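Local coordinates for tryptophanyl-tRNA synthetase (Campylobacter jejuni subsp. jejuni, PDB 3TZL) that catalyses the ATP-dependent attachment of tryptophan to tRNA(Trp), working as a homodimeric class I aminoacyl-tRNA synthetase, at the tryptophan site and the interface of chains A and B. Coordinates in Å, arbitrary orientation; residue numbers count along the deposited sequence, not the author numbering. Chains: chain A/B, Tryptophanyl-tRNA synthetase.

Contact 1: the tryptophan site. Residues chain A 7, 9, 11, 40, 42, 45, 127, 131, 134-135, 143, 149. With TRP (tryptophan), chain C.
Tryptophan, the amino acid substrate, is recognised here by a slot cut to the indole and a polar mouth for its amino and carboxylate groups. Packing is tightest around the rings. A:Gly9 CA lies over one face of the five-membered ring, 3.5 Å from TRP CD2, and CG of selenomethionine A:Met131 caps the opposite face. A:Phe40 stands perpendicular to the indole, its CZ tip 3.4 Å from TRP NE1; the CD1-NE1 edge of the indole in turn points at the face of the A:His45 imidazole. At the far end A:Val143 CG1 closes on TRP CZ3, with A:Ile135 CG1 beside TRP CH2. The polar test within this apolar slot is the indole N-H: TRP NE1 donates to A:Asp134 OD2 at 3.0 Å, almost straight at 177°, leaving in the ring plane but reaching the carboxylate from above its plane. The amino group is firmly bonded: TRP N donates to A:Tyr127 OH at 2.8 Å, and to A:Gln149 OE1 at 3.0 Å from above the amide plane. The looser side is the carboxylate, which faces the extended but poorly ordered A:Gln11. Within the shell, A:His45 NE2 donates in its own ring plane to a lone pair of A:Tyr127 O, which restrains the imidazole's rotation. The site lies in the class I Rossmann-type catalytic domain, between strands 7-10, 38-41 and 142-144 and helix 122-137, the latter supplying A:Tyr127, A:Met131, A:Asp134 and A:Ile135.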
# COMPACT_ATOMS: atom_id res chain seq x y z
N LEU A 7 20.05 -2.10 -9.01
CA LEU A 7 19.06 -2.90 -8.29
C LEU A 7 18.19 -3.76 -9.21
O LEU A 7 17.60 -3.26 -10.17
CB LEU A 7 18.15 -2.01 -7.45
CG LEU A 7 16.99 -2.73 -6.75
CD1 LEU A 7 17.19 -2.68 -5.25
CD2 LEU A 7 15.65 -2.13 -7.13
N GLY A 9 15.03 -6.62 -9.19
CA GLY A 9 14.02 -7.46 -8.57
C GLY A 9 13.93 -8.77 -9.33
O GLY A 9 14.03 -8.78 -10.56
N GLN A 11 11.69 -12.21 -10.07
CA GLN A 11 10.45 -12.98 -9.98
C GLN A 11 10.70 -14.36 -9.36
O GLN A 11 11.64 -15.05 -9.75
CB GLN A 11 9.85 -13.18 -11.37
CG GLN A 11 9.24 -11.93 -11.98
CD GLN A 11 8.69 -12.20 -13.37
OE1 GLN A 11 9.07 -13.17 -14.02
NE2 GLN A 11 7.78 -11.33 -13.82
N PHE A 40 16.65 -8.63 -4.99
CA PHE A 40 15.63 -9.13 -4.08
C PHE A 40 14.63 -10.03 -4.80
O PHE A 40 14.28 -9.79 -5.95
CB PHE A 40 14.93 -7.98 -3.34
CG PHE A 40 14.09 -7.10 -4.24
CD1 PHE A 40 12.72 -7.34 -4.38
CD2 PHE A 40 14.65 -6.03 -4.93
CE1 PHE A 40 11.94 -6.54 -5.21
CE2 PHE A 40 13.87 -5.23 -5.76
CZ PHE A 40 12.50 -5.49 -5.90
N ALA A 42 11.14 -10.85 -5.52
CA ALA A 42 9.96 -9.98 -5.45
C ALA A 42 8.67 -10.75 -5.15
O ALA A 42 7.84 -10.91 -6.02
CB ALA A 42 9.80 -9.20 -6.75
N HIS A 45 5.17 -8.86 -5.41
CA HIS A 45 4.71 -8.79 -6.80
C HIS A 45 4.14 -10.12 -7.30
O HIS A 45 3.21 -10.13 -8.08
CB HIS A 45 5.83 -8.28 -7.70
CG HIS A 45 5.95 -6.79 -7.70
ND1 HIS A 45 6.92 -6.11 -6.98
CD2 HIS A 45 5.20 -5.84 -8.32
CE1 HIS A 45 6.76 -4.81 -7.17
NE2 HIS A 45 5.74 -4.62 -7.98
N TYR A 127 0.69 -2.65 -9.71
CA TYR A 127 2.04 -3.24 -9.90
C TYR A 127 3.18 -2.23 -10.14
O TYR A 127 4.20 -2.29 -9.46
CB TYR A 127 1.98 -4.27 -11.05
CG TYR A 127 3.17 -5.20 -11.23
CD1 TYR A 127 3.06 -6.55 -10.92
CD2 TYR A 127 4.37 -4.75 -11.77
CE1 TYR A 127 4.14 -7.42 -11.10
CE2 TYR A 127 5.46 -5.61 -11.96
CZ TYR A 127 5.33 -6.95 -11.61
OH TYR A 127 6.39 -7.83 -11.78
N MSE A 131 6.56 -1.36 -7.61
CA MSE A 131 7.90 -1.47 -8.17
C MSE A 131 8.66 -0.13 -8.10
O MSE A 131 9.87 -0.10 -7.87
CB MSE A 131 7.82 -1.95 -9.62
CG MSE A 131 9.19 -2.10 -10.34
SE MSE A 131 8.86 -3.06 -12.05
CE MSE A 131 6.99 -2.64 -12.12
N ASP A 134 10.09 0.01 -4.72
CA ASP A 134 11.28 -0.84 -4.68
C ASP A 134 12.50 -0.05 -5.16
O ASP A 134 13.54 0.01 -4.50
CB ASP A 134 11.12 -2.04 -5.62
CG ASP A 134 10.08 -3.06 -5.15
OD1 ASP A 134 10.03 -3.38 -3.94
OD2 ASP A 134 9.33 -3.59 -6.00
N ILE A 135 12.37 0.54 -6.34
CA ILE A 135 13.47 1.23 -7.00
C ILE A 135 13.91 2.47 -6.23
O ILE A 135 15.10 2.64 -5.94
CB ILE A 135 13.09 1.60 -8.45
CG1 ILE A 135 12.78 0.33 -9.25
CG2 ILE A 135 14.20 2.42 -9.12
CD1 ILE A 135 12.05 0.58 -10.57
N VAL A 143 18.50 -0.01 -13.36
CA VAL A 143 17.62 -1.17 -13.16
C VAL A 143 17.74 -2.19 -14.33
O VAL A 143 17.13 -2.01 -15.38
CB VAL A 143 16.14 -0.74 -13.00
CG1 VAL A 143 15.28 -1.91 -12.51
CG2 VAL A 143 16.00 0.46 -12.05
N GLN A 149 9.89 -4.52 -19.37
CA GLN A 149 9.82 -3.87 -18.06
C GLN A 149 10.39 -2.45 -18.12
O GLN A 149 10.46 -1.75 -17.11
CB GLN A 149 10.53 -4.69 -16.99
CG GLN A 149 9.86 -6.04 -16.68
CD GLN A 149 8.52 -5.89 -15.98
OE1 GLN A 149 8.39 -5.12 -15.02
NE2 GLN A 149 7.51 -6.61 -16.45
N TRP C . 8.73 -6.53 -12.45
CA TRP C . 9.94 -7.33 -12.38
C TRP C . 9.84 -8.58 -13.24
O TRP C . 10.83 -9.31 -13.38
CB TRP C . 10.25 -7.73 -10.94
CG TRP C . 10.48 -6.55 -10.06
CD1 TRP C . 9.74 -6.17 -8.97
CD2 TRP C . 11.53 -5.58 -10.20
NE1 TRP C . 10.28 -5.04 -8.42
CE2 TRP C . 11.38 -4.66 -9.15
CE3 TRP C . 12.59 -5.42 -11.10
CZ2 TRP C . 12.23 -3.57 -8.98
CZ3 TRP C . 13.45 -4.35 -10.93
CH2 TRP C . 13.26 -3.44 -9.88
OXT TRP C . 8.77 -8.86 -13.79

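Contact 2: the interface of chains A and B. Residues chain A 96, 99-101, 104, 122, 125-126, 129; chain B 110, 120-123, 125-126.
The imidazole of B:His122 is contacted on both faces and at its edge: B:Ser126 OG sits over the centre of one face, A:Val129 CG2 lies toward the rim of the other, and A:Ser96 OG and A:Ser126 OG meet its edge in plane. The ring of B:Phe125 takes the methyl CE of selenomethionine A:Met101 over its centre, with B:Tyr110 CG at its edge; bends at chi2 and chi3 fold the A:Met101 chain onto the face. Both nitrogens of B:His122 are gripped across the interface, ND1 by A:Ser96 OG at 2.8 Å and NE2 by A:Ser126 OG at 2.7 Å. In the twin bond A:His122 NE2 pairs with B:Ser126 OG at 2.7 Å. With CG anti to the backbone N (chi1 -174°), B:His122 reaches out of its helix, and A:Leu104 CD1 crosses it at CD2. A:Ser126 OG also donates to A:His122 O, so B:His122 NE2 plausibly carries the hydrogen toward it. Backbone bonds frame the side chains: B:His122 N to A:Thr99 O at 2.7 Å, and A:Met101 N to B:Ala120 O at 2.8 Å, flank an antiparallel bridge of A:Pro100 with B:Ser121. B:Gly123 N bonds A:Ser96 O, so the partner caps the first turn of helix 122-137. The patch, repeated by two-fold symmetry, helps bind the subunits into the homodimer.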
# COMPACT_ATOMS: atom_id res chain seq x y z
N SER A 96 1.84 6.78 -4.27
CA SER A 96 0.55 6.81 -5.00
C SER A 96 -0.03 8.22 -5.00
O SER A 96 -0.88 8.56 -5.83
CB SER A 96 -0.50 5.87 -4.40
OG SER A 96 -0.14 4.51 -4.51
N THR A 99 1.26 9.84 -8.11
CA THR A 99 1.08 9.13 -9.37
C THR A 99 -0.27 9.46 -9.99
O THR A 99 -1.31 9.07 -9.46
CB THR A 99 1.15 7.60 -9.17
OG1 THR A 99 2.30 7.26 -8.38
CG2 THR A 99 1.19 6.86 -10.52
N PRO A 100 -0.26 10.18 -11.13
CA PRO A 100 -1.49 10.42 -11.90
C PRO A 100 -2.01 9.10 -12.45
O PRO A 100 -1.21 8.29 -12.92
CB PRO A 100 -1.00 11.28 -13.08
CG PRO A 100 0.38 11.77 -12.67
CD PRO A 100 0.93 10.71 -11.80
N MSE A 101 -3.32 8.88 -12.39
CA MSE A 101 -3.92 7.66 -12.94
C MSE A 101 -3.55 7.49 -14.40
O MSE A 101 -3.22 6.39 -14.84
CB MSE A 101 -5.44 7.68 -12.78
CG MSE A 101 -5.86 7.39 -11.35
SE MSE A 101 -5.55 5.50 -11.02
CE MSE A 101 -7.02 4.83 -12.12
N LEU A 104 -0.78 5.34 -15.27
CA LEU A 104 -0.96 3.91 -15.00
C LEU A 104 -1.94 3.27 -15.99
O LEU A 104 -1.80 2.09 -16.33
CB LEU A 104 -1.46 3.68 -13.58
CG LEU A 104 -0.50 4.10 -12.47
CD1 LEU A 104 -1.15 3.93 -11.10
CD2 LEU A 104 0.79 3.29 -12.57
N HIS A 122 -6.99 -4.64 -8.73
CA HIS A 122 -6.29 -3.41 -8.35
C HIS A 122 -4.80 -3.67 -8.20
O HIS A 122 -3.98 -2.82 -8.51
CB HIS A 122 -6.87 -2.85 -7.05
CG HIS A 122 -6.22 -1.59 -6.59
ND1 HIS A 122 -5.43 -1.53 -5.46
CD2 HIS A 122 -6.24 -0.34 -7.11
CE1 HIS A 122 -5.00 -0.29 -5.29
NE2 HIS A 122 -5.48 0.45 -6.28
N PHE A 125 -3.09 -3.77 -11.63
CA PHE A 125 -3.02 -2.38 -12.08
C PHE A 125 -1.97 -1.58 -11.32
O PHE A 125 -1.26 -0.76 -11.92
CB PHE A 125 -4.38 -1.72 -11.90
CG PHE A 125 -4.45 -0.29 -12.38
CD1 PHE A 125 -4.55 -0.01 -13.74
CD2 PHE A 125 -4.49 0.75 -11.48
CE1 PHE A 125 -4.64 1.31 -14.19
CE2 PHE A 125 -4.58 2.08 -11.92
CZ PHE A 125 -4.66 2.35 -13.27
N SER A 126 -1.86 -1.82 -10.01
CA SER A 126 -0.99 -1.01 -9.15
C SER A 126 0.45 -1.48 -9.12
O SER A 126 1.31 -0.79 -8.56
CB SER A 126 -1.53 -0.97 -7.72
OG SER A 126 -2.85 -0.48 -7.76
N VAL A 129 3.44 0.90 -9.35
CA VAL A 129 3.68 1.83 -8.24
C VAL A 129 4.50 1.16 -7.15
O VAL A 129 5.42 1.76 -6.59
CB VAL A 129 2.39 2.39 -7.65
CG1 VAL A 129 2.72 3.44 -6.58
CG2 VAL A 129 1.54 3.01 -8.73
N TYR B 110 -14.09 8.86 -6.74
CA TYR B 110 -13.21 8.91 -7.91
C TYR B 110 -13.96 9.42 -9.14
O TYR B 110 -13.45 10.27 -9.87
CB TYR B 110 -12.58 7.54 -8.17
CG TYR B 110 -11.88 7.41 -9.51
CD1 TYR B 110 -10.59 7.89 -9.69
CD2 TYR B 110 -12.51 6.80 -10.60
CE1 TYR B 110 -9.94 7.77 -10.91
CE2 TYR B 110 -11.86 6.66 -11.83
CZ TYR B 110 -10.57 7.16 -11.97
OH TYR B 110 -9.92 7.04 -13.19
N ALA B 120 -7.00 12.51 -11.39
CA ALA B 120 -6.97 11.80 -10.13
C ALA B 120 -5.65 11.04 -9.94
O ALA B 120 -5.10 10.47 -10.87
CB ALA B 120 -8.16 10.85 -10.01
N SER B 121 -5.14 11.07 -8.71
CA SER B 121 -3.95 10.31 -8.37
C SER B 121 -4.37 8.88 -8.12
O SER B 121 -5.54 8.59 -7.82
CB SER B 121 -3.32 10.87 -7.09
OG SER B 121 -4.16 10.61 -5.97
N HIS B 122 -3.41 7.97 -8.25
CA HIS B 122 -3.60 6.58 -7.85
C HIS B 122 -4.08 6.51 -6.41
O HIS B 122 -4.90 5.65 -6.05
CB HIS B 122 -2.28 5.84 -7.97
CG HIS B 122 -2.40 4.37 -7.73
ND1 HIS B 122 -1.75 3.73 -6.70
CD2 HIS B 122 -3.10 3.42 -8.38
CE1 HIS B 122 -2.02 2.44 -6.74
NE2 HIS B 122 -2.84 2.22 -7.76
N GLY B 123 -3.57 7.41 -5.58
CA GLY B 123 -3.95 7.46 -4.18
C GLY B 123 -5.43 7.68 -3.96
O GLY B 123 -6.04 7.00 -3.15
N PHE B 125 -7.81 7.04 -6.19
CA PHE B 125 -8.44 5.86 -6.76
C PHE B 125 -8.39 4.68 -5.79
O PHE B 125 -9.35 3.90 -5.67
CB PHE B 125 -7.69 5.49 -8.05
CG PHE B 125 -8.28 4.34 -8.81
CD1 PHE B 125 -9.43 4.51 -9.55
CD2 PHE B 125 -7.66 3.10 -8.81
CE1 PHE B 125 -9.97 3.44 -10.27
CE2 PHE B 125 -8.19 2.04 -9.52
CZ PHE B 125 -9.35 2.21 -10.25
N SER B 126 -7.27 4.55 -5.08
CA SER B 126 -6.99 3.37 -4.27
C SER B 126 -7.47 3.46 -2.83
O SER B 126 -7.54 2.44 -2.14
CB SER B 126 -5.49 3.10 -4.25
OG SER B 126 -4.98 3.00 -5.57

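Contact 3: the interface of chains A and B. Residues chain A 44-45, 92, 122, 130; chain B 92-93, 122.
CG anti to the backbone N is the torsion shared by the aromatic groups that converge here: B:Trp93 (chi1 170°), A:Tyr92 and B:Tyr92 all swing outward from their helices toward the other subunit. A:Leu130 has the same first torsion, and its CD2 branch comes down on the indole of B:Trp93, over the six-membered ring, 3.7 Å from B:Trp93 CZ2. The two side chains cross there at about a right angle. At the indole edge, B:Trp93 NE1 points to the backbone carbonyl A:Tyr44 O at 3.1 Å, a weak, bent hydrogen bond that gives the indole N-H an acceptor. The phenol ring of A:Tyr44 stands steeply against the pyrrole part, planes 69° apart, with its CD1 near B:Trp93 CD1. On the benzo side A:Tyr92 OH lies in the indole plane, 3.7 Å from B:Trp93 CE3, so the indole is bracketed along two edges as well as covered on a face. A:Tyr92 CE2 and B:Tyr92 CE2 touch at 3.5 Å as the side chains cross obliquely. A:His122 and B:His122 meet tip to tip through their NE2 atoms, a contact rather than a hydrogen bond. A:Leu130 CD2 also lies over the rim of the A:His45 ring, putting the indole just behind an active-site residue. Largely apolar, the patch packs the subunits together near the two-fold axis of the homodimer and brings B:Trp93 up against helices 43-46 and 122-137 of chain A, which also carry residues of the tryptophan site.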
# COMPACT_ATOMS: atom_id res chain seq x y z
N TYR A 44 6.09 -9.92 -3.03
CA TYR A 44 4.86 -9.11 -3.01
C TYR A 44 4.30 -9.06 -4.43
O TYR A 44 3.09 -9.18 -4.66
CB TYR A 44 5.14 -7.66 -2.55
CG TYR A 44 5.24 -7.45 -1.05
CD1 TYR A 44 4.44 -8.16 -0.15
CD2 TYR A 44 6.11 -6.50 -0.52
CE1 TYR A 44 4.52 -7.93 1.24
CE2 TYR A 44 6.20 -6.27 0.86
CZ TYR A 44 5.40 -6.99 1.73
OH TYR A 44 5.50 -6.74 3.09
N HIS A 45 5.17 -8.86 -5.41
CA HIS A 45 4.71 -8.79 -6.80
C HIS A 45 4.14 -10.12 -7.30
O HIS A 45 3.21 -10.13 -8.08
CB HIS A 45 5.83 -8.28 -7.70
CG HIS A 45 5.95 -6.79 -7.70
ND1 HIS A 45 6.92 -6.11 -6.98
CD2 HIS A 45 5.20 -5.84 -8.32
CE1 HIS A 45 6.76 -4.81 -7.17
NE2 HIS A 45 5.74 -4.62 -7.98
N TYR A 92 5.25 2.84 -1.08
CA TYR A 92 4.20 2.55 -2.05
C TYR A 92 2.97 3.46 -1.88
O TYR A 92 2.59 4.17 -2.82
CB TYR A 92 3.83 1.08 -1.92
CG TYR A 92 2.58 0.64 -2.62
CD1 TYR A 92 2.40 0.85 -3.98
CD2 TYR A 92 1.61 -0.05 -1.92
CE1 TYR A 92 1.24 0.40 -4.62
CE2 TYR A 92 0.48 -0.49 -2.53
CZ TYR A 92 0.29 -0.27 -3.88
OH TYR A 92 -0.87 -0.74 -4.46
N HIS A 122 -6.99 -4.64 -8.73
CA HIS A 122 -6.29 -3.41 -8.35
C HIS A 122 -4.80 -3.67 -8.20
O HIS A 122 -3.98 -2.82 -8.51
CB HIS A 122 -6.87 -2.85 -7.05
CG HIS A 122 -6.22 -1.59 -6.59
ND1 HIS A 122 -5.43 -1.53 -5.46
CD2 HIS A 122 -6.24 -0.34 -7.11
CE1 HIS A 122 -5.00 -0.29 -5.29
NE2 HIS A 122 -5.48 0.45 -6.28
N LEU A 130 4.16 -0.08 -6.84
CA LEU A 130 4.94 -0.84 -5.87
C LEU A 130 6.38 -1.04 -6.33
O LEU A 130 7.33 -0.89 -5.55
CB LEU A 130 4.28 -2.19 -5.60
CG LEU A 130 5.07 -3.02 -4.58
CD1 LEU A 130 5.20 -2.28 -3.24
CD2 LEU A 130 4.43 -4.39 -4.40
N TYR B 92 -3.63 -3.91 3.00
CA TYR B 92 -4.05 -3.13 1.84
C TYR B 92 -3.54 -3.72 0.52
O TYR B 92 -4.31 -3.91 -0.42
CB TYR B 92 -3.60 -1.68 2.06
CG TYR B 92 -3.47 -0.79 0.85
CD1 TYR B 92 -4.56 -0.47 0.05
CD2 TYR B 92 -2.25 -0.18 0.56
CE1 TYR B 92 -4.44 0.37 -1.03
CE2 TYR B 92 -2.12 0.68 -0.51
CZ TYR B 92 -3.22 0.95 -1.31
OH TYR B 92 -3.08 1.80 -2.40
N TRP B 93 -2.25 -4.05 0.46
CA TRP B 93 -1.70 -4.69 -0.74
C TRP B 93 -2.32 -6.07 -0.99
O TRP B 93 -2.64 -6.43 -2.12
CB TRP B 93 -0.19 -4.84 -0.61
CG TRP B 93 0.43 -5.69 -1.69
CD1 TRP B 93 0.99 -6.93 -1.53
CD2 TRP B 93 0.56 -5.37 -3.08
NE1 TRP B 93 1.45 -7.41 -2.73
CE2 TRP B 93 1.21 -6.46 -3.70
CE3 TRP B 93 0.19 -4.26 -3.86
CZ2 TRP B 93 1.50 -6.49 -5.07
CZ3 TRP B 93 0.48 -4.29 -5.24
CH2 TRP B 93 1.13 -5.40 -5.83
N HIS B 122 -3.41 7.97 -8.25
CA HIS B 122 -3.60 6.58 -7.85
C HIS B 122 -4.08 6.51 -6.41
O HIS B 122 -4.90 5.65 -6.05
CB HIS B 122 -2.28 5.84 -7.97
CG HIS B 122 -2.40 4.37 -7.73
ND1 HIS B 122 -1.75 3.73 -6.70
CD2 HIS B 122 -3.10 3.42 -8.38
CE1 HIS B 122 -2.02 2.44 -6.74
NE2 HIS B 122 -2.84 2.22 -7.76

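Contact 1 lies about 18 Å from contact 2 and about 12 Å from contact 3, while contacts 2 and 3 are about 10 Å apart, each measured between the centres of their C-alpha atoms. Helix 122-137 of chain A runs through all three, giving substrate-binding residues to contact 1 and subunit-packing residues to the others. A:His45 belongs to both contacts 1 and 3, and A:His122 and B:His122 belong to both contacts 2 and 3. Tryptophan recognition is therefore built on the same framework as dimerisation, and the partner subunit may steady the pocket, although the structure alone does not show communication between them.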